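Local coordinates for solute-binding periplasmic protein of iron/siderophore ABC transporter (Yersinia pestis, PDB 6B2Y) that probably binds chelated iron in the periplasm and delivers it to an ABC transporter for uptake into the cell, at residues L60-L72 and A328-V340. Sequence-based numbering, arbitrary orientation.
Sequences LGEGRLFYAVSLL and AIWHNYYNSPYNV
Arg64 and Tyr67 start out alike, each with CG anti to its carbonyl carbon (chi1 -75° and -55°), and both point across to the turn around Asn332. The arginine chain then bends at chi3, which brings NH1 to Asn332. NH1 donates to Asn332 OD1 at 3.1 Å, and the bond is fairly straight (159° at the hydrogen). The acceptor lies in the guanidinium plane, while the amide stands almost perpendicular to that plane. Arg64 NH2 has a second partner in the salt bridge to Asp87, so both terminal nitrogens are held, NH1 by the amide and NH2 by the carboxylate. Tyr334 OH lies 3.3 Å from Arg64 NH1, which sits at the edge of the tyrosine ring.

Trp330 turns its edge to the face of the Tyr67 ring in an offset edge-to-face pair. The centroids are 5.7 Å apart, and Trp330 CH2 comes 3.8 Å from Tyr67 CZ. The Tyr67 hydroxyl is hydrogen-bonded to Asp92 OD2. The two segments come from different lobes of the periplasmic binding protein: 60-72 follows strand 58-60 of the parallel sheet, and 328-340 follows strand 326-330 of the mixed sheet. The contact is thus a buried junction between the lobes, near the centre of the chain.

Farther along 60-72, Ala68 CB packs 3.7 Å from Pro337 CG, which also touches Leu71 CD1. Leu71 CD2 meets Tyr338 CE2 at 3.6 Å, and Leu367 of helix 360-371 touches both side chains. Tyr338 OH donates to Ser70 OG at 3.0 Å. Ser70 OG in turn donates to Tyr67 O, so a short hydrogen-bonded chain runs from Tyr338 through Ser70 to the Tyr67 carbonyl. Ser336 OG accepts from Tyr338 N in an ST turn, and the nearest atom of the Tyr338 side chain is about 3 Å from a bound sodium ion.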
ATOM      1  N   LEU A  60       5.418 -14.839   5.870  1.00 23.03           N
ATOM      2  CA  LEU A  60       4.744 -13.548   5.800  1.00 24.74           C
ATOM      3  C   LEU A  60       3.406 -13.657   6.526  1.00 21.76           C
ATOM      4  O   LEU A  60       2.461 -14.266   6.009  1.00 22.55           O
ATOM      5  CB  LEU A  60       4.576 -13.114   4.347  1.00 24.49           C
ATOM      6  CG  LEU A  60       5.925 -12.944   3.636  1.00 24.11           C
ATOM      7  CD1 LEU A  60       5.699 -12.496   2.216  1.00 21.71           C
ATOM      8  CD2 LEU A  60       6.830 -11.952   4.403  1.00 23.11           C
ATOM      9  N   GLY A  61       3.332 -13.058   7.719  1.00 20.98           N
ATOM     10  CA  GLY A  61       2.126 -13.113   8.537  1.00 23.12           C
ATOM     11  C   GLY A  61       0.965 -12.310   7.983  1.00 28.89           C
ATOM     12  O   GLY A  61      -0.190 -12.580   8.339  1.00 27.39           O
ATOM     13  N   GLU A  62       1.254 -11.303   7.159  1.00 25.62           N
ATOM     14  CA  GLU A  62       0.279 -10.619   6.312  1.00 25.18           C
ATOM     15  C   GLU A  62       0.784 -10.710   4.877  1.00 22.41           C
ATOM     16  O   GLU A  62       1.925 -10.333   4.593  1.00 21.48           O
ATOM     17  CB  GLU A  62       0.098  -9.160   6.754  1.00 27.06           C
ATOM     18  CG  GLU A  62      -0.087  -9.033   8.264  1.00 30.03           C
ATOM     19  CD  GLU A  62      -0.156  -7.603   8.770  1.00 30.16           C
ATOM     20  OE1 GLU A  62      -0.210  -6.660   7.947  1.00 32.96           O
ATOM     21  OE2 GLU A  62      -0.188  -7.432  10.008  1.00 33.19           O
ATOM     22  N   GLY A  63      -0.052 -11.235   3.977  1.00 24.04           N
ATOM     23  CA  GLY A  63       0.442 -11.616   2.660  1.00 23.59           C
ATOM     24  C   GLY A  63       1.025 -10.451   1.883  1.00 21.96           C
ATOM     25  O   GLY A  63       2.017 -10.601   1.160  1.00 23.82           O
ATOM     26  N   ARG A  64       0.432  -9.275   2.027  1.00 23.94           N
ATOM     27  CA  ARG A  64       0.873  -8.136   1.240  1.00 21.59           C
ATOM     28  C   ARG A  64       2.178  -7.533   1.754  1.00 20.54           C
ATOM     29  O   ARG A  64       2.709  -6.619   1.120  1.00 18.39           O
ATOM     30  CB  ARG A  64      -0.257  -7.109   1.171  1.00 22.36           C
ATOM     31  CG  ARG A  64      -1.373  -7.577   0.195  1.00 23.62           C
ATOM     32  CD  ARG A  64      -2.633  -6.756   0.320  1.00 28.90           C
ATOM     33  NE  ARG A  64      -3.331  -7.023   1.573  1.00 33.62           N
ATOM     34  CZ  ARG A  64      -4.407  -6.358   1.986  1.00 37.10           C
ATOM     35  NH1 ARG A  64      -4.912  -5.377   1.247  1.00 37.17           N
ATOM     36  NH2 ARG A  64      -4.980  -6.673   3.138  1.00 39.19           N
ATOM     37  N   LEU A  65       2.750  -8.062   2.838  1.00 22.53           N
ATOM     38  CA  LEU A  65       4.130  -7.710   3.172  1.00 19.93           C
ATOM     39  C   LEU A  65       5.104  -8.203   2.115  1.00 20.02           C
ATOM     40  O   LEU A  65       6.276  -7.812   2.129  1.00 19.60           O
ATOM     41  CB  LEU A  65       4.496  -8.262   4.556  1.00 21.12           C
ATOM     42  CG  LEU A  65       3.814  -7.453   5.664  1.00 25.76           C
ATOM     43  CD1 LEU A  65       4.000  -8.075   7.049  1.00 26.34           C
ATOM     44  CD2 LEU A  65       4.301  -5.988   5.639  1.00 29.39           C
ATOM     45  N   PHE A  66       4.644  -9.038   1.182  1.00 19.05           N
ATOM     46  CA  PHE A  66       5.473  -9.411   0.052  1.00 21.71           C
ATOM     47  C   PHE A  66       5.960  -8.192  -0.721  1.00 20.59           C
ATOM     48  O   PHE A  66       7.080  -8.203  -1.242  1.00 21.80           O
ATOM     49  CB  PHE A  66       4.696 -10.350  -0.870  1.00 22.96           C
ATOM     50  CG  PHE A  66       5.400 -10.635  -2.167  1.00 26.31           C
ATOM     51  CD1 PHE A  66       6.587 -11.346  -2.181  1.00 31.08           C
ATOM     52  CD2 PHE A  66       4.880 -10.178  -3.369  1.00 26.44           C
ATOM     53  CE1 PHE A  66       7.244 -11.603  -3.371  1.00 27.70           C
ATOM     54  CE2 PHE A  66       5.537 -10.433  -4.561  1.00 29.61           C
ATOM     55  CZ  PHE A  66       6.723 -11.146  -4.552  1.00 28.15           C
ATOM     56  N   TYR A  67       5.152  -7.128  -0.806  1.00 19.28           N
ATOM     57  CA  TYR A  67       5.621  -5.939  -1.519  1.00 22.57           C
ATOM     58  C   TYR A  67       6.934  -5.453  -0.924  1.00 20.07           C
ATOM     59  O   TYR A  67       7.887  -5.159  -1.652  1.00 20.75           O
ATOM     60  CB  TYR A  67       4.592  -4.810  -1.468  1.00 19.10           C
ATOM     61  CG  TYR A  67       3.209  -5.145  -1.959  1.00 19.96           C
ATOM     62  CD1 TYR A  67       2.994  -5.841  -3.156  1.00 23.80           C
ATOM     63  CD2 TYR A  67       2.096  -4.729  -1.232  1.00 22.20           C
ATOM     64  CE1 TYR A  67       1.698  -6.124  -3.588  1.00 20.03           C
ATOM     65  CE2 TYR A  67       0.810  -5.016  -1.652  1.00 22.03           C
ATOM     66  CZ  TYR A  67       0.623  -5.713  -2.833  1.00 22.09           C
ATOM     67  OH  TYR A  67      -0.666  -5.972  -3.225  1.00 23.87           O
ATOM     68  N   ALA A  68       7.001  -5.368   0.404  1.00 19.65           N
ATOM     69  CA  ALA A  68       8.212  -4.862   1.043  1.00 18.54           C
ATOM     70  C   ALA A  68       9.373  -5.823   0.854  1.00 19.89           C
ATOM     71  O   ALA A  68      10.495  -5.402   0.546  1.00 19.78           O
ATOM     72  CB  ALA A  68       7.954  -4.605   2.530  1.00 20.79           C
ATOM     73  N   VAL A  69       9.111  -7.123   0.988  1.00 18.92           N
ATOM     74  CA  VAL A  69      10.174  -8.112   0.859  1.00 20.37           C
ATOM     75  C   VAL A  69      10.683  -8.171  -0.576  1.00 21.06           C
ATOM     76  O   VAL A  69      11.889  -8.345  -0.799  1.00 20.93           O
ATOM     77  CB  VAL A  69       9.666  -9.476   1.367  1.00 23.98           C
ATOM     78  CG1 VAL A  69      10.628 -10.619   0.987  1.00 25.38           C
ATOM     79  CG2 VAL A  69       9.475  -9.421   2.861  1.00 24.92           C
ATOM     80  N   SER A  70       9.799  -7.969  -1.560  1.00 21.05           N
ATOM     81  CA  SER A  70      10.213  -7.999  -2.965  1.00 24.54           C
ATOM     82  C   SER A  70      11.312  -6.982  -3.271  1.00 26.58           C
ATOM     83  O   SER A  70      12.141  -7.223  -4.165  1.00 22.39           O
ATOM     84  CB  SER A  70       9.011  -7.756  -3.877  1.00 23.89           C
ATOM     85  OG  SER A  70       8.625  -6.382  -3.892  1.00 27.19           O
ATOM     86  N   LEU A  71      11.343  -5.845  -2.556  1.00 20.29           N
ATOM     87  CA  LEU A  71      12.361  -4.829  -2.815  1.00 23.27           C
ATOM     88  C   LEU A  71      13.758  -5.266  -2.402  1.00 22.02           C
ATOM     89  O   LEU A  71      14.733  -4.615  -2.795  1.00 24.02           O
ATOM     90  CB  LEU A  71      12.005  -3.527  -2.084  1.00 21.76           C
ATOM     91  CG  LEU A  71      10.688  -2.885  -2.533  1.00 23.24           C
ATOM     92  CD1 LEU A  71      10.274  -1.785  -1.558  1.00 21.45           C
ATOM     93  CD2 LEU A  71      10.780  -2.334  -3.956  1.00 21.57           C
ATOM     94  N   LEU A  72      13.886  -6.345  -1.627  1.00 20.22           N
ATOM     95  CA  LEU A  72      15.172  -6.789  -1.109  1.00 23.29           C
ATOM     96  C   LEU A  72      15.704  -8.021  -1.815  1.00 24.45           C
ATOM     97  O   LEU A  72      16.892  -8.338  -1.663  1.00 25.69           O
ATOM     98  CB  LEU A  72      15.070  -7.099   0.393  1.00 20.21           C
ATOM     99  CG  LEU A  72      14.522  -5.961   1.249  1.00 21.07           C
ATOM    100  CD1 LEU A  72      14.382  -6.350   2.728  1.00 23.67           C
ATOM    101  CD2 LEU A  72      15.379  -4.709   1.078  1.00 25.19           C
ATOM    102  N   ALA A 328      -8.647   8.473  -8.876  1.00 23.82           N
ATOM    103  CA  ALA A 328      -8.603   7.198  -8.171  1.00 24.19           C
ATOM    104  C   ALA A 328      -7.164   6.722  -8.022  1.00 20.85           C
ATOM    105  O   ALA A 328      -6.323   6.937  -8.901  1.00 21.21           O
ATOM    106  CB  ALA A 328      -9.434   6.104  -8.870  1.00 27.35           C
ATOM    107  N   ILE A 329      -6.904   6.062  -6.891  1.00 23.08           N
ATOM    108  CA  ILE A 329      -5.585   5.558  -6.534  1.00 20.77           C
ATOM    109  C   ILE A 329      -5.702   4.090  -6.133  1.00 17.03           C
ATOM    110  O   ILE A 329      -6.706   3.667  -5.552  1.00 19.25           O
ATOM    111  CB  ILE A 329      -4.967   6.393  -5.384  1.00 19.92           C
ATOM    112  CG1 ILE A 329      -3.513   5.992  -5.160  1.00 19.46           C
ATOM    113  CG2 ILE A 329      -5.802   6.238  -4.101  1.00 17.25           C
ATOM    114  CD1 ILE A 329      -2.576   6.434  -6.272  1.00 21.10           C
ATOM    115  N   TRP A 330      -4.656   3.315  -6.431  1.00 20.27           N
ATOM    116  CA  TRP A 330      -4.627   1.896  -6.063  1.00 22.14           C
ATOM    117  C   TRP A 330      -4.609   1.734  -4.548  1.00 22.35           C
ATOM    118  O   TRP A 330      -3.755   2.303  -3.861  1.00 20.15           O
ATOM    119  CB  TRP A 330      -3.395   1.239  -6.677  1.00 19.96           C
ATOM    120  CG  TRP A 330      -3.302  -0.263  -6.622  1.00 22.44           C
ATOM    121  CD1 TRP A 330      -4.203  -1.169  -7.119  1.00 22.52           C
ATOM    122  CD2 TRP A 330      -2.205  -1.029  -6.109  1.00 20.25           C
ATOM    123  NE1 TRP A 330      -3.740  -2.457  -6.930  1.00 22.54           N
ATOM    124  CE2 TRP A 330      -2.516  -2.399  -6.314  1.00 22.10           C
ATOM    125  CE3 TRP A 330      -0.985  -0.692  -5.499  1.00 22.14           C
ATOM    126  CZ2 TRP A 330      -1.663  -3.424  -5.924  1.00 19.49           C
ATOM    127  CZ3 TRP A 330      -0.131  -1.716  -5.108  1.00 22.98           C
ATOM    128  CH2 TRP A 330      -0.477  -3.066  -5.315  1.00 25.76           C
ATOM    129  N   HIS A 331      -5.545   0.938  -4.029  1.00 19.51           N
ATOM    130  CA  HIS A 331      -5.742   0.912  -2.589  1.00 19.68           C
ATOM    131  C   HIS A 331      -4.551   0.318  -1.855  1.00 19.02           C
ATOM    132  O   HIS A 331      -4.242   0.751  -0.736  1.00 19.61           O
ATOM    133  CB  HIS A 331      -6.994   0.132  -2.226  1.00 22.54           C
ATOM    134  CG  HIS A 331      -7.202   0.042  -0.752  1.00 23.49           C
ATOM    135  ND1 HIS A 331      -7.576   1.132   0.005  1.00 21.65           N
ATOM    136  CD2 HIS A 331      -7.031  -0.985   0.115  1.00 24.28           C
ATOM    137  CE1 HIS A 331      -7.636   0.775   1.275  1.00 21.90           C
ATOM    138  NE2 HIS A 331      -7.323  -0.508   1.365  1.00 20.82           N
ATOM    139  N   ASN A 332      -3.862  -0.647  -2.463  1.00 19.99           N
ATOM    140  CA  ASN A 332      -2.797  -1.324  -1.730  1.00 18.96           C
ATOM    141  C   ASN A 332      -1.611  -0.426  -1.428  1.00 19.26           C
ATOM    142  O   ASN A 332      -0.766  -0.823  -0.609  1.00 20.06           O
ATOM    143  CB  ASN A 332      -2.352  -2.566  -2.495  1.00 20.34           C
ATOM    144  CG  ASN A 332      -3.391  -3.667  -2.440  1.00 25.12           C
ATOM    145  OD1 ASN A 332      -3.956  -3.948  -1.385  1.00 27.74           O
ATOM    146  ND2 ASN A 332      -3.661  -4.285  -3.589  1.00 33.10           N
ATOM    147  N   TYR A 333      -1.532   0.775  -2.023  1.00 18.70           N
ATOM    148  CA  TYR A 333      -0.551   1.746  -1.551  1.00 19.27           C
ATOM    149  C   TYR A 333      -0.826   2.178  -0.107  1.00 21.05           C
ATOM    150  O   TYR A 333       0.019   2.863   0.500  1.00 19.27           O
ATOM    151  CB  TYR A 333      -0.505   2.986  -2.472  1.00 18.81           C
ATOM    152  CG  TYR A 333       0.052   2.714  -3.872  1.00 22.45           C
ATOM    153  CD1 TYR A 333       1.208   1.969  -4.066  1.00 19.62           C
ATOM    154  CD2 TYR A 333      -0.589   3.229  -4.999  1.00 21.78           C
ATOM    155  CE1 TYR A 333       1.703   1.731  -5.358  1.00 21.91           C
ATOM    156  CE2 TYR A 333      -0.108   2.995  -6.274  1.00 19.94           C
ATOM    157  CZ  TYR A 333       1.025   2.243  -6.453  1.00 24.29           C
ATOM    158  OH  TYR A 333       1.484   2.027  -7.743  1.00 20.34           O
ATOM    159  N   TYR A 334      -1.976   1.799   0.465  1.00 19.87           N
ATOM    160  CA  TYR A 334      -2.246   2.144   1.856  1.00 18.75           C
ATOM    161  C   TYR A 334      -1.422   1.310   2.832  1.00 20.74           C
ATOM    162  O   TYR A 334      -1.421   1.605   4.032  1.00 18.52           O
ATOM    163  CB  TYR A 334      -3.757   2.007   2.134  1.00 20.14           C
ATOM    164  CG  TYR A 334      -4.221   0.625   2.542  1.00 20.84           C
ATOM    165  CD1 TYR A 334      -4.961   0.438   3.707  1.00 29.16           C
ATOM    166  CD2 TYR A 334      -3.916  -0.490   1.775  1.00 25.37           C
ATOM    167  CE1 TYR A 334      -5.374  -0.827   4.090  1.00 28.23           C
ATOM    168  CE2 TYR A 334      -4.328  -1.745   2.146  1.00 34.00           C
ATOM    169  CZ  TYR A 334      -5.059  -1.909   3.301  1.00 35.68           C
ATOM    170  OH  TYR A 334      -5.474  -3.171   3.673  1.00 51.62           O
ATOM    171  N   ASN A 335      -0.712   0.295   2.345  1.00 18.26           N
ATOM    172  CA  ASN A 335       0.131  -0.542   3.206  1.00 18.51           C
ATOM    173  C   ASN A 335       1.262  -1.138   2.369  1.00 17.80           C
ATOM    174  O   ASN A 335       1.405  -2.356   2.239  1.00 20.53           O
ATOM    175  CB  ASN A 335      -0.701  -1.638   3.874  1.00 19.98           C
ATOM    176  CG  ASN A 335       0.048  -2.320   4.991  1.00 22.23           C
ATOM    177  OD1 ASN A 335       1.071  -1.814   5.452  1.00 20.75           O
ATOM    178  ND2 ASN A 335      -0.456  -3.467   5.441  1.00 24.57           N
ATOM    179  N   SER A 336       2.098  -0.274   1.780  1.00 18.34           N
ATOM    180  CA  SER A 336       3.183  -0.768   0.926  1.00 18.72           C
ATOM    181  C   SER A 336       4.272   0.278   0.816  1.00 17.44           C
ATOM    182  O   SER A 336       3.950   1.450   0.601  1.00 17.83           O
ATOM    183  CB  SER A 336       2.680  -1.098  -0.484  1.00 17.08           C
ATOM    184  OG  SER A 336       3.787  -1.206  -1.379  1.00 18.37           O
ATOM    185  N   PRO A 337       5.550  -0.100   0.886  1.00 17.78           N
ATOM    186  CA  PRO A 337       6.617   0.892   0.674  1.00 15.96           C
ATOM    187  C   PRO A 337       6.687   1.421  -0.756  1.00 16.14           C
ATOM    188  O   PRO A 337       7.455   2.370  -1.010  1.00 19.00           O
ATOM    189  CB  PRO A 337       7.892   0.133   1.050  1.00 17.73           C
ATOM    190  CG  PRO A 337       7.519  -1.337   0.830  1.00 15.98           C
ATOM    191  CD  PRO A 337       6.079  -1.439   1.208  1.00 15.93           C
ATOM    192  N   TYR A 338       5.895   0.879  -1.679  1.00 15.18           N
ATOM    193  CA  TYR A 338       5.779   1.500  -2.994  1.00 17.99           C
ATOM    194  C   TYR A 338       4.996   2.800  -2.940  1.00 20.15           C
ATOM    195  O   TYR A 338       4.818   3.446  -3.976  1.00 18.57           O
ATOM    196  CB  TYR A 338       5.058   0.583  -3.993  1.00 17.88           C
ATOM    197  CG  TYR A 338       5.708  -0.708  -4.442  1.00 20.55           C
ATOM    198  CD1 TYR A 338       5.342  -1.278  -5.659  1.00 23.43           C
ATOM    199  CD2 TYR A 338       6.626  -1.396  -3.653  1.00 22.35           C
ATOM    200  CE1 TYR A 338       5.893  -2.467  -6.085  1.00 24.22           C
ATOM    201  CE2 TYR A 338       7.183  -2.591  -4.069  1.00 24.34           C
ATOM    202  CZ  TYR A 338       6.801  -3.128  -5.283  1.00 26.83           C
ATOM    203  OH  TYR A 338       7.340  -4.325  -5.706  1.00 36.59           O
ATOM    204  N   ASN A 339       4.510   3.195  -1.757  1.00 16.46           N
ATOM    205  CA  ASN A 339       3.562   4.299  -1.632  1.00 15.89           C
ATOM    206  C   ASN A 339       4.100   5.632  -2.137  1.00 17.73           C
ATOM    207  O   ASN A 339       3.310   6.573  -2.277  1.00 19.73           O
ATOM    208  CB  ASN A 339       3.075   4.420  -0.175  1.00 14.33           C
ATOM    209  CG  ASN A 339       4.193   4.784   0.813  1.00 20.39           C
ATOM    210  OD1 ASN A 339       5.032   5.632   0.529  1.00 17.72           O
ATOM    211  ND2 ASN A 339       4.178   4.156   1.992  1.00 18.37           N
ATOM    212  N   VAL A 340       5.409   5.751  -2.396  1.00 16.21           N
ATOM    213  CA  VAL A 340       5.916   6.991  -2.986  1.00 18.84           C
ATOM    214  C   VAL A 340       5.208   7.274  -4.309  1.00 20.29           C
ATOM    215  O   VAL A 340       5.057   8.438  -4.710  1.00 18.83           O
ATOM    216  CB  VAL A 340       7.453   6.939  -3.143  1.00 18.61           C
ATOM    217  CG1 VAL A 340       7.904   5.739  -3.964  1.00 20.61           C
ATOM    218  CG2 VAL A 340       8.008   8.260  -3.747  1.00 19.24           C
TER
HETATM  219  O   HOH W   1       4.110  -4.378   1.901  1.00 23.45           O